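Long-range contacts in lipoteichoic acid primase (Listeria monocytogenes, PDB 4UOP), which belongs, as an extracellular catalytic domain, to the sulfatase-like family of metal-dependent enzymes and carries a bound magnesium ion: residues B[332-337]-B[364-369]; B[92-97]-B[326-331]. All coordinates share one frame; numbering follows the deposited sequence.

Interaction 1: B[332-337]-B[364-369]; sequences IKNVGG and LNSSNN
Asn334 reaches into the bend formed by residues 366-369 and is the centre of this contact. Its CG lies anti to the backbone N (chi1 -172°), which carries the amide group toward the opposite loop. The two ends of that amide do different work. OD1 accepts a hydrogen bond from the backbone N of Asn369 at 3.1 Å. The donor lies in the carbonyl plane, on a lone pair, and the N-H...O angle is 154°. ND2 gives a weak, bent hydrogen bond to Ser366 OG at 2.8 Å. Its stronger partner is the backbone O of Ile363, just before the loop segment, while Ser366 OG is also bonded to the backbone O of Asp362.

Asn369 bonds in the reverse direction, from the loop to the approach to strand 336-337. Its ND2 donates to the backbone O of Val335 at 2.9 Å. The oxygen lies close to the plane of the Asn369 amide, but the donor is tilted 33° from the Val335 carbonyl plane. Asn369 CB packs against Asn334 OD1 at 3.4 Å. Asn369 OD1 has a weak hydrogen bond to Lys41, and ND2 another to Asp340.

At the far end Leu364 supplies an apolar patch. Its CD2 meets CD1 of Ile332 at 4.1 Å, and the two side chains cross at about a right angle.

The contact thus joins the entry to strand 336-337 with the loop after helix 341-348. Each of two buried asparagines bonds to the backbone of the opposite segment, so their amides should be fixed in rotation and the loop held by directional bonds more than by apolar packing.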
ATOM      1  N   ILE B 332      -0.107 -27.996  16.104  1.00 21.97           N
ATOM      2  CA  ILE B 332       1.243 -27.445  16.185  1.00 23.09           C
ATOM      3  C   ILE B 332       1.196 -26.265  17.158  1.00 23.87           C
ATOM      4  O   ILE B 332       0.419 -25.326  16.969  1.00 22.50           O
ATOM      5  CB  ILE B 332       1.745 -26.951  14.805  1.00 22.45           C
ATOM      6  CG1 ILE B 332       1.708 -28.075  13.767  1.00 22.37           C
ATOM      7  CG2 ILE B 332       3.162 -26.406  14.924  1.00 23.32           C
ATOM      8  CD1 ILE B 332       1.737 -27.587  12.335  1.00 21.93           C
ATOM      9  N   LYS B 333       2.042 -26.292  18.184  1.00 24.05           N
ATOM     10  CA  LYS B 333       2.029 -25.240  19.204  1.00 27.04           C
ATOM     11  C   LYS B 333       2.798 -23.993  18.784  1.00 24.50           C
ATOM     12  O   LYS B 333       2.444 -22.898  19.162  1.00 26.03           O
ATOM     13  CB  LYS B 333       2.592 -25.772  20.528  1.00 29.97           C
ATOM     14  CG  LYS B 333       1.867 -26.998  21.067  1.00 33.34           C
ATOM     15  CD  LYS B 333       0.359 -26.828  21.152  1.00 37.28           C
ATOM     16  CE  LYS B 333      -0.051 -25.605  21.959  1.00 41.97           C
ATOM     17  NZ  LYS B 333      -1.514 -25.627  22.268  1.00 46.43           N
ATOM     18  N   ASN B 334       3.847 -24.167  18.009  1.00 22.67           N
ATOM     19  CA  ASN B 334       4.693 -23.070  17.586  1.00 22.27           C
ATOM     20  C   ASN B 334       3.959 -22.250  16.517  1.00 22.86           C
ATOM     21  O   ASN B 334       3.378 -22.824  15.587  1.00 22.89           O
ATOM     22  CB  ASN B 334       5.994 -23.672  17.068  1.00 21.78           C
ATOM     23  CG  ASN B 334       7.073 -22.647  16.755  1.00 20.80           C
ATOM     24  OD1 ASN B 334       7.259 -21.647  17.448  1.00 20.99           O
ATOM     25  ND2 ASN B 334       7.821 -22.926  15.708  1.00 20.29           N
ATOM     26  N   VAL B 335       3.996 -20.929  16.633  1.00 21.38           N
ATOM     27  CA  VAL B 335       3.346 -20.084  15.636  1.00 23.00           C
ATOM     28  C   VAL B 335       4.107 -20.054  14.334  1.00 21.80           C
ATOM     29  O   VAL B 335       5.309 -20.322  14.278  1.00 22.55           O
ATOM     30  CB  VAL B 335       3.110 -18.625  16.086  1.00 23.50           C
ATOM     31  CG1 VAL B 335       2.232 -18.602  17.308  1.00 24.18           C
ATOM     32  CG2 VAL B 335       4.426 -17.883  16.314  1.00 25.21           C
ATOM     33  N   GLY B 336       3.388 -19.700  13.278  1.00 21.11           N
ATOM     34  CA  GLY B 336       3.973 -19.569  11.974  1.00 19.39           C
ATOM     35  C   GLY B 336       3.204 -18.586  11.131  1.00 18.76           C
ATOM     36  O   GLY B 336       2.082 -18.192  11.472  1.00 17.72           O
ATOM     37  N   GLY B 337       3.831 -18.187  10.035  1.00 18.74           N
ATOM     38  CA  GLY B 337       3.202 -17.370   9.010  1.00 18.94           C
ATOM     39  C   GLY B 337       3.530 -17.909   7.640  1.00 18.32           C
ATOM     40  O   GLY B 337       4.292 -18.880   7.500  1.00 17.95           O
ATOM     41  N   LEU B 364       8.373 -26.749  12.671  1.00 19.90           N
ATOM     42  CA  LEU B 364       8.353 -28.017  13.404  1.00 20.93           C
ATOM     43  C   LEU B 364       9.639 -28.250  14.203  1.00 20.87           C
ATOM     44  O   LEU B 364       9.753 -29.254  14.910  1.00 22.00           O
ATOM     45  CB  LEU B 364       8.100 -29.187  12.457  1.00 20.66           C
ATOM     46  CG  LEU B 364       6.792 -29.122  11.653  1.00 21.31           C
ATOM     47  CD1 LEU B 364       6.675 -30.336  10.759  1.00 21.25           C
ATOM     48  CD2 LEU B 364       5.601 -29.005  12.573  1.00 22.99           C
ATOM     49  N   ASN B 365      10.595 -27.341  14.092  1.00 21.44           N
ATOM     50  CA  ASN B 365      11.864 -27.470  14.815  1.00 22.21           C
ATOM     51  C   ASN B 365      12.260 -26.237  15.606  1.00 22.63           C
ATOM     52  O   ASN B 365      13.429 -26.021  15.911  1.00 22.84           O
ATOM     53  CB  ASN B 365      12.956 -27.882  13.847  1.00 22.51           C
ATOM     54  CG  ASN B 365      12.914 -29.351  13.570  1.00 23.26           C
ATOM     55  OD1 ASN B 365      13.194 -30.159  14.455  1.00 22.44           O
ATOM     56  ND2 ASN B 365      12.491 -29.723  12.368  1.00 23.07           N
ATOM     57  N   SER B 366      11.266 -25.460  15.972  1.00 22.23           N
ATOM     58  CA  SER B 366      11.467 -24.309  16.836  1.00 23.45           C
ATOM     59  C   SER B 366      10.271 -24.215  17.747  1.00 23.66           C
ATOM     60  O   SER B 366       9.241 -24.857  17.512  1.00 23.59           O
ATOM     61  CB  SER B 366      11.636 -23.043  15.999  1.00 24.08           C
ATOM     62  OG  SER B 366      10.532 -22.847  15.135  1.00 24.62           O
ATOM     63  N   SER B 367      10.412 -23.456  18.822  1.00 22.99           N
ATOM     64  CA  SER B 367       9.318 -23.283  19.765  1.00 24.18           C
ATOM     65  C   SER B 367       9.029 -21.838  20.100  1.00 23.06           C
ATOM     66  O   SER B 367       8.023 -21.581  20.748  1.00 24.62           O
ATOM     67  CB  SER B 367       9.578 -24.066  21.052  1.00 25.26           C
ATOM     68  OG  SER B 367       9.313 -25.442  20.836  1.00 28.12           O
ATOM     69  N   ASN B 368       9.870 -20.913  19.647  1.00 22.19           N
ATOM     70  CA  ASN B 368       9.734 -19.505  19.988  1.00 24.33           C
ATOM     71  C   ASN B 368       9.620 -18.631  18.739  1.00 23.23           C
ATOM     72  O   ASN B 368      10.042 -17.484  18.730  1.00 23.20           O
ATOM     73  CB  ASN B 368      10.909 -19.043  20.882  1.00 26.73           C
ATOM     74  CG  ASN B 368      12.278 -19.286  20.249  1.00 31.50           C
ATOM     75  OD1 ASN B 368      12.421 -20.090  19.322  1.00 32.84           O
ATOM     76  ND2 ASN B 368      13.301 -18.611  20.774  1.00 34.48           N
ATOM     77  N   ASN B 369       9.041 -19.179  17.673  1.00 21.74           N
ATOM     78  CA  ASN B 369       8.888 -18.414  16.435  1.00 21.42           C
ATOM     79  C   ASN B 369       7.940 -17.229  16.642  1.00 20.62           C
ATOM     80  O   ASN B 369       7.118 -17.230  17.558  1.00 21.84           O
ATOM     81  CB  ASN B 369       8.413 -19.324  15.303  1.00 20.29           C
ATOM     82  CG  ASN B 369       8.502 -18.669  13.941  1.00 20.75           C
ATOM     83  OD1 ASN B 369       9.404 -17.881  13.664  1.00 19.97           O
ATOM     84  ND2 ASN B 369       7.563 -19.008  13.074  1.00 21.11           N
TER

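Interaction 2: B[92-97]-B[326-331]; sequences ETMYSN and MENPGE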
ATOM      1  N   GLU B  92      -6.106 -36.206  11.229  1.00 33.49           N
ATOM      2  CA  GLU B  92      -5.080 -36.900  10.447  1.00 33.23           C
ATOM      3  C   GLU B  92      -3.967 -35.996   9.914  1.00 28.72           C
ATOM      4  O   GLU B  92      -3.196 -36.420   9.061  1.00 29.14           O
ATOM      5  CB  GLU B  92      -5.733 -37.670   9.294  1.00 35.99           C
ATOM      6  CG  GLU B  92      -6.495 -36.817   8.300  1.00 38.54           C
ATOM      7  CD  GLU B  92      -7.071 -37.631   7.145  1.00 42.05           C
ATOM      8  OE1 GLU B  92      -6.303 -38.139   6.302  1.00 42.91           O
ATOM      9  OE2 GLU B  92      -8.307 -37.747   7.061  1.00 46.18           O
ATOM     10  N   THR B  93      -3.866 -34.773  10.423  1.00 24.47           N
ATOM     11  CA  THR B  93      -2.808 -33.855   9.989  1.00 22.98           C
ATOM     12  C   THR B  93      -2.152 -33.171  11.173  1.00 21.22           C
ATOM     13  O   THR B  93      -2.628 -33.250  12.309  1.00 20.76           O
ATOM     14  CB  THR B  93      -3.384 -32.732   9.095  1.00 22.94           C
ATOM     15  OG1 THR B  93      -4.357 -31.995   9.836  1.00 22.20           O
ATOM     16  CG2 THR B  93      -4.009 -33.299   7.866  1.00 23.36           C
ATOM     17  N   MET B  94      -1.048 -32.497  10.902  1.00 20.61           N
ATOM     18  CA  MET B  94      -0.554 -31.476  11.800  1.00 20.85           C
ATOM     19  C   MET B  94      -1.220 -30.166  11.345  1.00 21.69           C
ATOM     20  O   MET B  94      -1.176 -29.814  10.157  1.00 22.01           O
ATOM     21  CB  MET B  94       0.958 -31.375  11.730  1.00 22.03           C
ATOM     22  CG  MET B  94       1.678 -32.579  12.338  1.00 23.35           C
ATOM     23  SD  MET B  94       3.448 -32.430  12.077  1.00 28.53           S
ATOM     24  CE  MET B  94       4.045 -33.931  12.865  1.00 27.67           C
ATOM     25  N   TYR B  95      -1.848 -29.475  12.272  1.00 19.77           N
ATOM     26  CA  TYR B  95      -2.568 -28.254  11.937  1.00 20.31           C
ATOM     27  C   TYR B  95      -2.300 -27.203  12.993  1.00 19.53           C
ATOM     28  O   TYR B  95      -1.834 -27.516  14.095  1.00 19.86           O
ATOM     29  CB  TYR B  95      -4.067 -28.540  11.787  1.00 20.33           C
ATOM     30  CG  TYR B  95      -4.755 -28.894  13.079  1.00 22.21           C
ATOM     31  CD1 TYR B  95      -4.745 -30.195  13.565  1.00 22.58           C
ATOM     32  CD2 TYR B  95      -5.367 -27.906  13.846  1.00 23.94           C
ATOM     33  CE1 TYR B  95      -5.361 -30.511  14.771  1.00 25.00           C
ATOM     34  CE2 TYR B  95      -5.974 -28.200  15.045  1.00 24.66           C
ATOM     35  CZ  TYR B  95      -5.978 -29.503  15.502  1.00 25.60           C
ATOM     36  OH  TYR B  95      -6.591 -29.760  16.697  1.00 27.56           O
ATOM     37  N   SER B  96      -2.574 -25.952  12.644  1.00 18.41           N
ATOM     38  CA  SER B  96      -2.309 -24.839  13.534  1.00 19.05           C
ATOM     39  C   SER B  96      -3.510 -23.956  13.747  1.00 19.36           C
ATOM     40  O   SER B  96      -4.212 -23.616  12.802  1.00 19.57           O
ATOM     41  CB  SER B  96      -1.196 -23.972  12.981  1.00 19.09           C
ATOM     42  OG  SER B  96      -1.012 -22.836  13.792  1.00 20.47           O
ATOM     43  N   ASN B  97      -3.720 -23.572  15.001  1.00 19.30           N
ATOM     44  CA  ASN B  97      -4.715 -22.561  15.375  1.00 20.33           C
ATOM     45  C   ASN B  97      -4.096 -21.194  15.607  1.00 20.63           C
ATOM     46  O   ASN B  97      -4.776 -20.279  16.060  1.00 21.47           O
ATOM     47  CB  ASN B  97      -5.470 -23.004  16.632  1.00 21.36           C
ATOM     48  CG  ASN B  97      -6.286 -24.244  16.402  1.00 22.23           C
ATOM     49  OD1 ASN B  97      -6.831 -24.443  15.315  1.00 22.85           O
ATOM     50  ND2 ASN B  97      -6.358 -25.100  17.410  1.00 22.98           N
ATOM     51  N   MET B 326       2.762 -40.174   8.773  1.00 27.38           N
ATOM     52  CA  MET B 326       2.819 -39.295   9.940  1.00 28.90           C
ATOM     53  C   MET B 326       2.282 -40.048  11.157  1.00 30.06           C
ATOM     54  O   MET B 326       1.206 -40.637  11.094  1.00 30.34           O
ATOM     55  CB  MET B 326       1.968 -38.043   9.698  1.00 28.26           C
ATOM     56  CG  MET B 326       1.721 -37.193  10.947  1.00 28.42           C
ATOM     57  SD  MET B 326       0.583 -35.841  10.620  1.00 29.97           S
ATOM     58  CE  MET B 326       1.554 -34.875   9.482  1.00 28.45           C
ATOM     59  N   GLU B 327       3.025 -40.036  12.255  1.00 33.68           N
ATOM     60  CA  GLU B 327       2.588 -40.759  13.456  1.00 39.44           C
ATOM     61  C   GLU B 327       2.088 -39.823  14.556  1.00 38.28           C
ATOM     62  O   GLU B 327       1.513 -40.274  15.543  1.00 43.54           O
ATOM     63  CB  GLU B 327       3.707 -41.659  13.983  1.00 43.02           C
ATOM     64  CG  GLU B 327       4.894 -40.926  14.589  1.00 48.26           C
ATOM     65  CD  GLU B 327       6.009 -41.874  14.996  1.00 54.10           C
ATOM     66  OE1 GLU B 327       6.328 -42.798  14.210  1.00 57.85           O
ATOM     67  OE2 GLU B 327       6.568 -41.691  16.100  1.00 58.53           O
ATOM     68  N   ASN B 328       2.273 -38.524  14.352  1.00 37.55           N
ATOM     69  CA  ASN B 328       2.108 -37.527  15.393  1.00 36.55           C
ATOM     70  C   ASN B 328       1.134 -36.410  14.979  1.00 33.25           C
ATOM     71  O   ASN B 328       1.485 -35.241  15.042  1.00 30.26           O
ATOM     72  CB  ASN B 328       3.506 -36.949  15.656  1.00 40.32           C
ATOM     73  CG  ASN B 328       3.556 -36.023  16.846  1.00 43.62           C
ATOM     74  OD1 ASN B 328       2.750 -36.129  17.768  1.00 45.73           O
ATOM     75  ND2 ASN B 328       4.517 -35.104  16.833  1.00 45.56           N
ATOM     76  N   PRO B 329      -0.099 -36.764  14.555  1.00 31.12           N
ATOM     77  CA  PRO B 329      -1.032 -35.714  14.130  1.00 31.35           C
ATOM     78  C   PRO B 329      -1.520 -34.880  15.299  1.00 29.88           C
ATOM     79  O   PRO B 329      -1.552 -35.360  16.431  1.00 29.35           O
ATOM     80  CB  PRO B 329      -2.199 -36.507  13.537  1.00 30.60           C
ATOM     81  CG  PRO B 329      -2.171 -37.803  14.290  1.00 31.54           C
ATOM     82  CD  PRO B 329      -0.712 -38.097  14.470  1.00 32.26           C
ATOM     83  N   GLY B 330      -1.927 -33.649  15.018  1.00 27.39           N
ATOM     84  CA  GLY B 330      -2.478 -32.777  16.044  1.00 25.20           C
ATOM     85  C   GLY B 330      -2.022 -31.347  15.903  1.00 24.37           C
ATOM     86  O   GLY B 330      -1.490 -30.956  14.864  1.00 21.30           O
ATOM     87  N   GLU B 331      -2.267 -30.572  16.955  1.00 23.88           N
ATOM     88  CA  GLU B 331      -2.085 -29.129  16.928  1.00 24.84           C
ATOM     89  C   GLU B 331      -0.613 -28.758  17.063  1.00 24.44           C
ATOM     90  O   GLU B 331       0.057 -29.174  18.005  1.00 25.70           O
ATOM     91  CB  GLU B 331      -2.901 -28.490  18.052  1.00 28.98           C
ATOM     92  CG  GLU B 331      -2.921 -26.977  18.035  1.00 32.98           C
ATOM     93  CD  GLU B 331      -3.774 -26.373  19.138  1.00 37.62           C
ATOM     94  OE1 GLU B 331      -4.541 -27.110  19.802  1.00 41.59           O
ATOM     95  OE2 GLU B 331      -3.696 -25.140  19.328  1.00 41.23           O
TER
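Residues 94-95 and 330-331 pair as parallel strands, with Gly330 N bonded to Thr93 O (2.8 Å) and Tyr95 N bonded to Gly330 O (3.0 Å), so that Gly330 is held through both its N and its O. The backbone conformation of Gly330 would press a CB against the carbonyl O of Pro329, which accounts for glycine here.

Tyr95 and Glu331 share one face of the sheet. CA of Glu331 sits over the Tyr95 ring in a CH-pi contact, 4.2 Å from the centroid. With chi1 at 69°, Tyr95 CG stands between its backbone N and carbonyl carbon, and the ring leans across the neighbouring strand. The extended Glu331 side chain brings OE2 to 3.3 Å from Asn97 ND2. The OD1 of Asn97 is bonded to Arg70.

Met94 points to the other face. Its CG touches CE of Met326 at 3.7 Å, where the Met326 chain bends at its last torsion (chi3 -66°). The Met94 chain runs extended, and its CE reaches the backbone O of Asn328 at 3.6 Å.

In the mixed sheet of the sulfatase-like domain, strand 94-100 pairs antiparallel with strand 319-322 and parallel with 330-331, and further along with strand 336-337. Thr93, bonded to Leu89 O of helix 84-89, and Met326 both pack on strand 319-322.

Both interactions gather at strand 94-100. In interaction 2 residues 330-331 pair with it directly. Segment 332-337 of interaction 1 continues the chain from strand 330-331 and ends in strand 336-337, which also pairs with strand 94-100. They meet where Ile332 N lies 2.7 Å from Tyr95 O, a probable hydrogen bond that continues the parallel pairing. Ile332 and Leu364 also pack on Met94. Both contacts are partly buried. Interaction 1 has buried asparagines in its polar centre, with exposed Ser367 beside it. Interaction 2 has buried Met94 on one face and exposed Asn328 and Pro329 along its margin. Asparagine amides join loops in 1, whereas backbone bonds join two strands in 2 and methionine packing adds the loop before the second.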